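Local structure of fructose-bisphosphate aldolase (Plasmodium falciparum, 4TR9) at residues Leu29-Thr43 with Gly76-Thr88. The protein is a class I fructose-bisphosphate aldolase, an enzyme with a TIM-barrel fold. Sequence-based numbering, arbitrary orientation. Where two conformers were deposited one is given.
Sequences LVQAGKGILAADEST and GKFISGAILFEET. With 38D (N'-[(E)-(2,4-dichlorophenyl)methylidene]-3,4-dihydroxybenzohydrazide), chain K.
I83 meets I36 across two neighbouring parallel strands of a TIM barrel, 35-39 and 79-84. I83, S80 and F85 bury the most surface against residues 29-43. I83 lies within its strand, S80 at a corner of the chain before it, and F85 in the loop after it. L37 N bonds G81 O, and I83 N bonds L37 O at 2.9 Å. Between G35 and I36 the register slips by one residue, a beta bulge. S80 sits at this slip. Its N donates to G35 O at 2.7 Å, with an N-H...O angle of 163°. The CB atoms of K34 and S80 also touch, 3.7 Å apart.

I83 and I36 share the face with A38; I83 CG1 meets I36 CG2 at 3.7 Å. I83 CG2 runs anti to the backbone N and lies beside the D40 carboxylate, 3.4 Å from D40 OD2. That oxygen forms a salt bridge with K152. A38 and D40 belong to the 38D pocket, at the C-terminal end of the strands. D40 OD1 takes a weak hydrogen bond from 38D O07.

Beyond the strands the F85 ring lies against S42, whose OG bonds T45. S42 CA sits over one face of the ring in a CH-pi contact, 4.0 Å from the F85 centroid and 25° off the normal.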
ATOM      1  N   LEU A  29     -21.134   8.811 -24.238  1.00 45.52           N
ATOM      2  CA  LEU A  29     -21.811   7.601 -23.784  1.00 41.15           C
ATOM      3  C   LEU A  29     -22.766   7.898 -22.632  1.00 40.58           C
ATOM      4  O   LEU A  29     -23.746   7.182 -22.425  1.00 36.70           O
ATOM      5  CB  LEU A  29     -20.793   6.541 -23.357  1.00 37.96           C
ATOM      6  CG  LEU A  29     -20.064   5.803 -24.479  1.00 36.31           C
ATOM      7  CD1 LEU A  29     -19.005   4.873 -23.907  1.00 33.21           C
ATOM      8  CD2 LEU A  29     -21.054   5.031 -25.335  1.00 33.18           C
ATOM      9  N   VAL A  30     -22.475   8.955 -21.882  1.00 42.23           N
ATOM     10  CA  VAL A  30     -23.333   9.367 -20.779  1.00 41.81           C
ATOM     11  C   VAL A  30     -24.045  10.675 -21.111  1.00 46.63           C
ATOM     12  O   VAL A  30     -24.308  11.495 -20.229  1.00 46.13           O
ATOM     13  CB  VAL A  30     -22.536   9.524 -19.466  1.00 43.30           C
ATOM     14  CG1 VAL A  30     -22.064   8.166 -18.970  1.00 32.98           C
ATOM     15  CG2 VAL A  30     -21.358  10.467 -19.660  1.00 42.82           C
ATOM     16  N   GLN A  31     -24.355  10.859 -22.392  1.00 53.60           N
ATOM     17  CA  GLN A  31     -25.068  12.045 -22.858  1.00 49.37           C
ATOM     18  C   GLN A  31     -26.432  12.139 -22.180  1.00 49.70           C
ATOM     19  O   GLN A  31     -27.000  11.124 -21.777  1.00 43.71           O
ATOM     20  CB  GLN A  31     -25.221  12.013 -24.382  1.00 59.75           C
ATOM     21  CG  GLN A  31     -25.571  13.355 -25.014  1.00 81.33           C
ATOM     22  CD  GLN A  31     -25.585  13.305 -26.532  1.00 80.44           C
ATOM     23  OE1 GLN A  31     -25.512  12.232 -27.133  1.00 71.39           O
ATOM     24  NE2 GLN A  31     -25.676  14.472 -27.161  1.00 78.50           N
ATOM     25  N   ALA A  32     -26.945  13.362 -22.058  1.00 50.95           N
ATOM     26  CA  ALA A  32     -28.175  13.631 -21.317  1.00 48.10           C
ATOM     27  C   ALA A  32     -29.349  12.765 -21.767  1.00 38.28           C
ATOM     28  O   ALA A  32     -29.782  12.834 -22.917  1.00 44.70           O
ATOM     29  CB  ALA A  32     -28.541  15.105 -21.436  1.00 50.00           C
ATOM     30  N   GLY A  33     -29.851  11.945 -20.849  1.00 41.79           N
ATOM     31  CA  GLY A  33     -31.019  11.125 -21.106  1.00 39.16           C
ATOM     32  C   GLY A  33     -30.730   9.793 -21.770  1.00 39.99           C
ATOM     33  O   GLY A  33     -31.636   8.983 -21.964  1.00 44.18           O
ATOM     34  N   LYS A  34     -29.470   9.556 -22.120  1.00 42.81           N
ATOM     35  CA  LYS A  34     -29.093   8.318 -22.788  0.67 43.34           C
ATOM     36  C   LYS A  34     -28.348   7.373 -21.849  1.00 39.64           C
ATOM     37  O   LYS A  34     -27.791   7.797 -20.837  1.00 39.10           O
ATOM     38  CB  LYS A  34     -28.238   8.617 -24.023  0.67 43.48           C
ATOM     39  CG  LYS A  34     -28.967   9.404 -25.102  0.67 47.93           C
ATOM     40  CD  LYS A  34     -28.089   9.618 -26.325  0.67 49.60           C
ATOM     41  CE  LYS A  34     -28.827  10.389 -27.407  0.67 53.24           C
ATOM     42  NZ  LYS A  34     -27.976  10.609 -28.609  0.67 56.36           N
ATOM     43  N   GLY A  35     -28.351   6.089 -22.193  1.00 45.99           N
ATOM     44  CA  GLY A  35     -27.676   5.077 -21.401  1.00 39.44           C
ATOM     45  C   GLY A  35     -27.011   4.029 -22.272  1.00 40.93           C
ATOM     46  O   GLY A  35     -26.933   4.185 -23.491  1.00 40.36           O
ATOM     47  N   ILE A  36     -26.537   2.955 -21.650  1.00 36.39           N
ATOM     48  CA  ILE A  36     -25.837   1.899 -22.374  1.00 34.49           C
ATOM     49  C   ILE A  36     -26.609   0.582 -22.338  1.00 34.47           C
ATOM     50  O   ILE A  36     -27.097   0.165 -21.288  1.00 34.11           O
ATOM     51  CB  ILE A  36     -24.420   1.674 -21.804  1.00 36.59           C
ATOM     52  CG1 ILE A  36     -23.609   2.970 -21.862  1.00 35.76           C
ATOM     53  CG2 ILE A  36     -23.702   0.565 -22.559  1.00 34.53           C
ATOM     54  CD1 ILE A  36     -22.191   2.829 -21.349  1.00 36.28           C
ATOM     55  N   LEU A  37     -26.722  -0.064 -23.493  1.00 33.80           N
ATOM     56  CA  LEU A  37     -27.364  -1.371 -23.587  1.00 38.49           C
ATOM     57  C   LEU A  37     -26.337  -2.493 -23.475  1.00 38.62           C
ATOM     58  O   LEU A  37     -25.444  -2.613 -24.313  1.00 36.93           O
ATOM     59  CB  LEU A  37     -28.139  -1.499 -24.900  1.00 40.52           C
ATOM     60  CG  LEU A  37     -28.659  -2.897 -25.250  1.00 38.98           C
ATOM     61  CD1 LEU A  37     -29.676  -3.380 -24.224  1.00 41.65           C
ATOM     62  CD2 LEU A  37     -29.251  -2.920 -26.652  1.00 43.72           C
ATOM     63  N   ALA A  38     -26.469  -3.311 -22.437  1.00 39.43           N
ATOM     64  CA  ALA A  38     -25.545  -4.418 -22.217  1.00 47.39           C
ATOM     65  C   ALA A  38     -26.027  -5.687 -22.913  1.00 48.33           C
ATOM     66  O   ALA A  38     -26.779  -6.473 -22.338  1.00 53.59           O
ATOM     67  CB  ALA A  38     -25.363  -4.667 -20.727  1.00 50.61           C
ATOM     68  N   ALA A  39     -25.588  -5.880 -24.151  1.00 44.83           N
ATOM     69  CA  ALA A  39     -25.963  -7.062 -24.919  1.00 51.05           C
ATOM     70  C   ALA A  39     -24.738  -7.903 -25.260  1.00 53.25           C
ATOM     71  O   ALA A  39     -24.609  -8.405 -26.377  1.00 51.11           O
ATOM     72  CB  ALA A  39     -26.701  -6.659 -26.187  1.00 46.98           C
ATOM     73  N   ASP A  40     -23.841  -8.052 -24.291  1.00 48.18           N
ATOM     74  CA  ASP A  40     -22.605  -8.796 -24.498  1.00 57.29           C
ATOM     75  C   ASP A  40     -22.600 -10.120 -23.741  1.00 58.58           C
ATOM     76  O   ASP A  40     -21.601 -10.486 -23.122  1.00 62.54           O
ATOM     77  CB  ASP A  40     -21.400  -7.951 -24.079  1.00 50.54           C
ATOM     78  CG  ASP A  40     -21.562  -7.354 -22.697  1.00 53.28           C
ATOM     79  OD1 ASP A  40     -22.709  -7.057 -22.307  1.00 55.90           O
ATOM     80  OD2 ASP A  40     -20.540  -7.180 -22.000  1.00 55.26           O
ATOM     81  N   GLU A  41     -23.718 -10.836 -23.798  1.00 57.58           N
ATOM     82  CA  GLU A  41     -23.824 -12.138 -23.152  1.00 58.57           C
ATOM     83  C   GLU A  41     -23.005 -13.181 -23.903  1.00 67.37           C
ATOM     84  O   GLU A  41     -23.018 -13.222 -25.133  1.00 66.31           O
ATOM     85  CB  GLU A  41     -25.285 -12.588 -23.064  1.00 60.13           C
ATOM     86  CG  GLU A  41     -26.186 -11.672 -22.249  1.00 64.34           C
ATOM     87  CD  GLU A  41     -26.674 -10.470 -23.037  1.00 57.03           C
ATOM     88  OE1 GLU A  41     -26.491 -10.451 -24.272  1.00 51.85           O
ATOM     89  OE2 GLU A  41     -27.243  -9.546 -22.418  1.00 54.89           O
ATOM     90  N   SER A  42     -22.292 -14.022 -23.160  1.00 64.70           N
ATOM     91  CA  SER A  42     -21.508 -15.092 -23.765  1.00 66.95           C
ATOM     92  C   SER A  42     -22.425 -16.191 -24.294  1.00 68.45           C
ATOM     93  O   SER A  42     -23.644 -16.117 -24.143  1.00 65.24           O
ATOM     94  CB  SER A  42     -20.510 -15.670 -22.760  1.00 68.21           C
ATOM     95  OG  SER A  42     -21.174 -16.255 -21.655  1.00 74.29           O
ATOM     96  N   THR A  43     -21.831 -17.207 -24.913  1.00 60.75           N
ATOM     97  CA  THR A  43     -22.597 -18.297 -25.505  1.00 62.60           C
ATOM     98  C   THR A  43     -23.397 -19.061 -24.453  1.00 69.29           C
ATOM     99  O   THR A  43     -24.582 -19.335 -24.642  1.00 68.75           O
ATOM    100  CB  THR A  43     -21.683 -19.284 -26.254  1.00 70.89           C
ATOM    101  OG1 THR A  43     -20.896 -18.572 -27.217  1.00 72.47           O
ATOM    102  CG2 THR A  43     -22.511 -20.342 -26.966  1.00 72.55           C
ATOM    103  N   GLY A  76     -31.748   4.988 -30.679  1.00 36.74           N
ATOM    104  CA  GLY A  76     -30.673   5.929 -30.414  1.00 44.09           C
ATOM    105  C   GLY A  76     -31.075   7.109 -29.553  1.00 50.29           C
ATOM    106  O   GLY A  76     -30.219   7.837 -29.048  1.00 48.89           O
ATOM    107  N   LYS A  77     -32.378   7.303 -29.384  1.00 51.68           N
ATOM    108  CA  LYS A  77     -32.884   8.399 -28.567  1.00 48.83           C
ATOM    109  C   LYS A  77     -32.635   8.135 -27.085  1.00 46.06           C
ATOM    110  O   LYS A  77     -32.481   9.069 -26.297  1.00 49.61           O
ATOM    111  CB  LYS A  77     -34.378   8.613 -28.824  1.00 51.12           C
ATOM    112  CG  LYS A  77     -34.963   9.829 -28.122  1.00 59.70           C
ATOM    113  CD  LYS A  77     -36.435  10.013 -28.455  1.00 59.48           C
ATOM    114  CE  LYS A  77     -37.007  11.239 -27.760  1.00 59.86           C
ATOM    115  NZ  LYS A  77     -38.447  11.440 -28.078  1.00 60.12           N
ATOM    116  N   PHE A  78     -32.584   6.861 -26.712  1.00 51.91           N
ATOM    117  CA  PHE A  78     -32.420   6.487 -25.310  1.00 44.03           C
ATOM    118  C   PHE A  78     -31.124   5.722 -25.057  1.00 42.30           C
ATOM    119  O   PHE A  78     -30.678   5.603 -23.917  1.00 43.46           O
ATOM    120  CB  PHE A  78     -33.612   5.648 -24.845  1.00 38.21           C
ATOM    121  CG  PHE A  78     -34.943   6.209 -25.254  1.00 49.95           C
ATOM    122  CD1 PHE A  78     -35.404   7.398 -24.717  1.00 49.60           C
ATOM    123  CD2 PHE A  78     -35.736   5.543 -26.172  1.00 51.24           C
ATOM    124  CE1 PHE A  78     -36.628   7.917 -25.091  1.00 56.59           C
ATOM    125  CE2 PHE A  78     -36.963   6.054 -26.550  1.00 48.95           C
ATOM    126  CZ  PHE A  78     -37.408   7.243 -26.009  1.00 55.58           C
ATOM    127  N   ILE A  79     -30.521   5.205 -26.123  1.00 41.00           N
ATOM    128  CA  ILE A  79     -29.292   4.430 -25.998  1.00 38.90           C
ATOM    129  C   ILE A  79     -28.119   5.120 -26.687  1.00 39.65           C
ATOM    130  O   ILE A  79     -28.175   5.425 -27.879  1.00 42.28           O
ATOM    131  CB  ILE A  79     -29.459   3.015 -26.582  1.00 36.85           C
ATOM    132  CG1 ILE A  79     -30.566   2.264 -25.839  1.00 35.40           C
ATOM    133  CG2 ILE A  79     -28.150   2.247 -26.504  1.00 37.15           C
ATOM    134  CD1 ILE A  79     -30.314   2.125 -24.353  1.00 38.13           C
ATOM    135  N   SER A  80     -27.057   5.366 -25.925  1.00 36.55           N
ATOM    136  CA  SER A  80     -25.869   6.025 -26.455  1.00 38.00           C
ATOM    137  C   SER A  80     -24.865   5.006 -26.978  1.00 38.71           C
ATOM    138  O   SER A  80     -24.153   5.260 -27.949  1.00 42.34           O
ATOM    139  CB  SER A  80     -25.215   6.896 -25.382  1.00 43.15           C
ATOM    140  OG  SER A  80     -24.756   6.107 -24.297  1.00 34.18           O
ATOM    141  N   GLY A  81     -24.813   3.851 -26.324  1.00 35.59           N
ATOM    142  CA  GLY A  81     -23.880   2.809 -26.702  1.00 28.68           C
ATOM    143  C   GLY A  81     -24.385   1.419 -26.377  1.00 33.97           C
ATOM    144  O   GLY A  81     -25.208   1.239 -25.480  1.00 32.57           O
ATOM    145  N   ALA A  82     -23.890   0.432 -27.115  1.00 34.21           N
ATOM    146  CA  ALA A  82     -24.269  -0.958 -26.891  1.00 37.76           C
ATOM    147  C   ALA A  82     -23.033  -1.846 -26.815  1.00 38.38           C
ATOM    148  O   ALA A  82     -22.203  -1.851 -27.723  1.00 37.88           O
ATOM    149  CB  ALA A  82     -25.204  -1.438 -27.990  1.00 40.50           C
ATOM    150  N   ILE A  83     -22.917  -2.595 -25.723  1.00 38.60           N
ATOM    151  CA  ILE A  83     -21.778  -3.482 -25.521  1.00 40.71           C
ATOM    152  C   ILE A  83     -22.017  -4.820 -26.208  1.00 40.38           C
ATOM    153  O   ILE A  83     -23.044  -5.460 -25.990  1.00 42.36           O
ATOM    154  CB  ILE A  83     -21.504  -3.717 -24.026  1.00 41.23           C
ATOM    155  CG1 ILE A  83     -21.589  -2.398 -23.253  1.00 37.55           C
ATOM    156  CG2 ILE A  83     -20.147  -4.376 -23.832  1.00 42.51           C
ATOM    157  CD1 ILE A  83     -21.408  -2.553 -21.760  1.00 42.51           C
ATOM    158  N   LEU A  84     -21.066  -5.238 -27.037  1.00 38.48           N
ATOM    159  CA  LEU A  84     -21.216  -6.471 -27.801  1.00 39.38           C
ATOM    160  C   LEU A  84     -20.280  -7.567 -27.311  1.00 47.19           C
ATOM    161  O   LEU A  84     -19.262  -7.293 -26.674  1.00 46.45           O
ATOM    162  CB  LEU A  84     -20.955  -6.219 -29.289  1.00 44.09           C
ATOM    163  CG  LEU A  84     -21.535  -4.960 -29.935  1.00 42.19           C
ATOM    164  CD1 LEU A  84     -21.243  -4.948 -31.429  1.00 42.53           C
ATOM    165  CD2 LEU A  84     -23.023  -4.856 -29.678  1.00 41.70           C
ATOM    166  N   PHE A  85     -20.637  -8.811 -27.610  1.00 44.10           N
ATOM    167  CA  PHE A  85     -19.731  -9.934 -27.425  1.00 47.66           C
ATOM    168  C   PHE A  85     -18.843 -10.018 -28.660  1.00 48.99           C
ATOM    169  O   PHE A  85     -19.171  -9.436 -29.696  1.00 44.45           O
ATOM    170  CB  PHE A  85     -20.507 -11.236 -27.206  1.00 53.67           C
ATOM    171  CG  PHE A  85     -19.652 -12.390 -26.759  1.00 62.62           C
ATOM    172  CD1 PHE A  85     -19.199 -12.467 -25.452  1.00 64.87           C
ATOM    173  CD2 PHE A  85     -19.311 -13.401 -27.642  1.00 66.22           C
ATOM    174  CE1 PHE A  85     -18.415 -13.528 -25.035  1.00 66.18           C
ATOM    175  CE2 PHE A  85     -18.527 -14.465 -27.231  1.00 71.89           C
ATOM    176  CZ  PHE A  85     -18.079 -14.528 -25.927  1.00 71.80           C
ATOM    177  N   GLU A  86     -17.723 -10.728 -28.552  1.00 52.46           N
ATOM    178  CA  GLU A  86     -16.766 -10.832 -29.652  1.00 55.95           C
ATOM    179  C   GLU A  86     -17.414 -11.341 -30.940  1.00 55.02           C
ATOM    180  O   GLU A  86     -17.144 -10.827 -32.025  1.00 51.11           O
ATOM    181  CB  GLU A  86     -15.603 -11.748 -29.264  1.00 59.96           C
ATOM    182  CG  GLU A  86     -14.567 -11.925 -30.363  1.00 66.98           C
ATOM    183  CD  GLU A  86     -13.450 -12.871 -29.972  1.00 78.01           C
ATOM    184  OE1 GLU A  86     -13.376 -13.246 -28.783  1.00 84.88           O
ATOM    185  OE2 GLU A  86     -12.648 -13.244 -30.854  1.00 81.71           O
ATOM    186  N   GLU A  87     -18.272 -12.348 -30.807  1.00 51.17           N
ATOM    187  CA  GLU A  87     -18.972 -12.928 -31.949  1.00 51.37           C
ATOM    188  C   GLU A  87     -19.851 -11.908 -32.666  1.00 47.94           C
ATOM    189  O   GLU A  87     -19.815 -11.796 -33.891  1.00 50.75           O
ATOM    190  CB  GLU A  87     -19.822 -14.115 -31.496  1.00 59.09           C
ATOM    191  CG  GLU A  87     -20.860 -14.563 -32.512  1.00 65.45           C
ATOM    192  CD  GLU A  87     -21.856 -15.546 -31.928  1.00 72.89           C
ATOM    193  OE1 GLU A  87     -21.507 -16.238 -30.949  1.00 79.45           O
ATOM    194  OE2 GLU A  87     -22.991 -15.619 -32.444  1.00 76.83           O
ATOM    195  N   THR A  88     -20.637 -11.168 -31.890  1.00 56.33           N
ATOM    196  CA  THR A  88     -21.594 -10.211 -32.437  1.00 51.14           C
ATOM    197  C   THR A  88     -20.906  -9.085 -33.207  1.00 49.66           C
ATOM    198  O   THR A  88     -21.431  -8.596 -34.207  1.00 48.88           O
ATOM    199  CB  THR A  88     -22.466  -9.601 -31.320  1.00 47.36           C
ATOM    200  OG1 THR A  88     -23.045 -10.651 -30.536  1.00 52.16           O
ATOM    201  CG2 THR A  88     -23.576  -8.743 -31.908  1.00 47.70           C
TER
HETATM  202  N12 38D K 401     -22.087 -14.342 -16.593  0.85 78.90           N
HETATM  203  C13 38D K 401     -23.096 -14.534 -15.590  0.85 78.90           C
HETATM  204  C15 38D K 401     -22.500 -16.956 -15.637  0.85 78.90           C
HETATM  205  C17 38D K 401     -22.751 -18.378 -13.727  0.85 78.90           C
HETATM  206  C20 38D K 401     -23.357 -16.065 -13.564  0.85 78.90           C
HETATM  207  C01 38D K 401     -22.287 -10.087 -17.294  0.85 78.90           C
HETATM  208  C02 38D K 401     -22.419  -8.712 -17.485  0.85 78.90           C
HETATM  209  O03 38D K 401     -22.640  -7.839 -16.397  0.85 78.90           O
HETATM  210  C04 38D K 401     -22.333  -8.189 -18.768  0.85 78.90           C
HETATM  211  C05 38D K 401     -22.116  -9.026 -19.847  0.85 78.90           C
HETATM  212  C06 38D K 401     -21.985 -10.391 -19.660  0.85 78.90           C
HETATM  213  O07 38D K 401     -22.465  -6.799 -18.989  0.85 78.90           O
HETATM  214  C08 38D K 401     -22.062 -10.915 -18.387  0.85 78.90           C
HETATM  215  C09 38D K 401     -21.923 -12.432 -18.222  0.85 78.90           C
HETATM  216  O10 38D K 401     -21.642 -13.129 -19.189  0.85 78.90           O
HETATM  217  N11 38D K 401     -22.147 -12.985 -16.914  0.85 78.90           N
HETATM  218  C14 38D K 401     -22.979 -15.889 -14.901  0.85 78.90           C
HETATM  219  C16 38D K 401     -22.381 -18.206 -15.051  0.85 78.90           C
HETATM  220 CL1  38D K 401     -22.591 -19.959 -13.016  0.85 78.90          CL
HETATM  221  C19 38D K 401     -23.237 -17.319 -12.979  0.85 78.90           C
HETATM  222 CL2  38D K 401     -23.970 -14.745 -12.605  0.85 78.90          CL
HETATM  223  O   HOH W   1     -27.291   7.567 -29.597  1.00 48.16           O
HETATM  224  O   HOH W   2     -23.110  -9.238 -28.081  1.00 50.12           O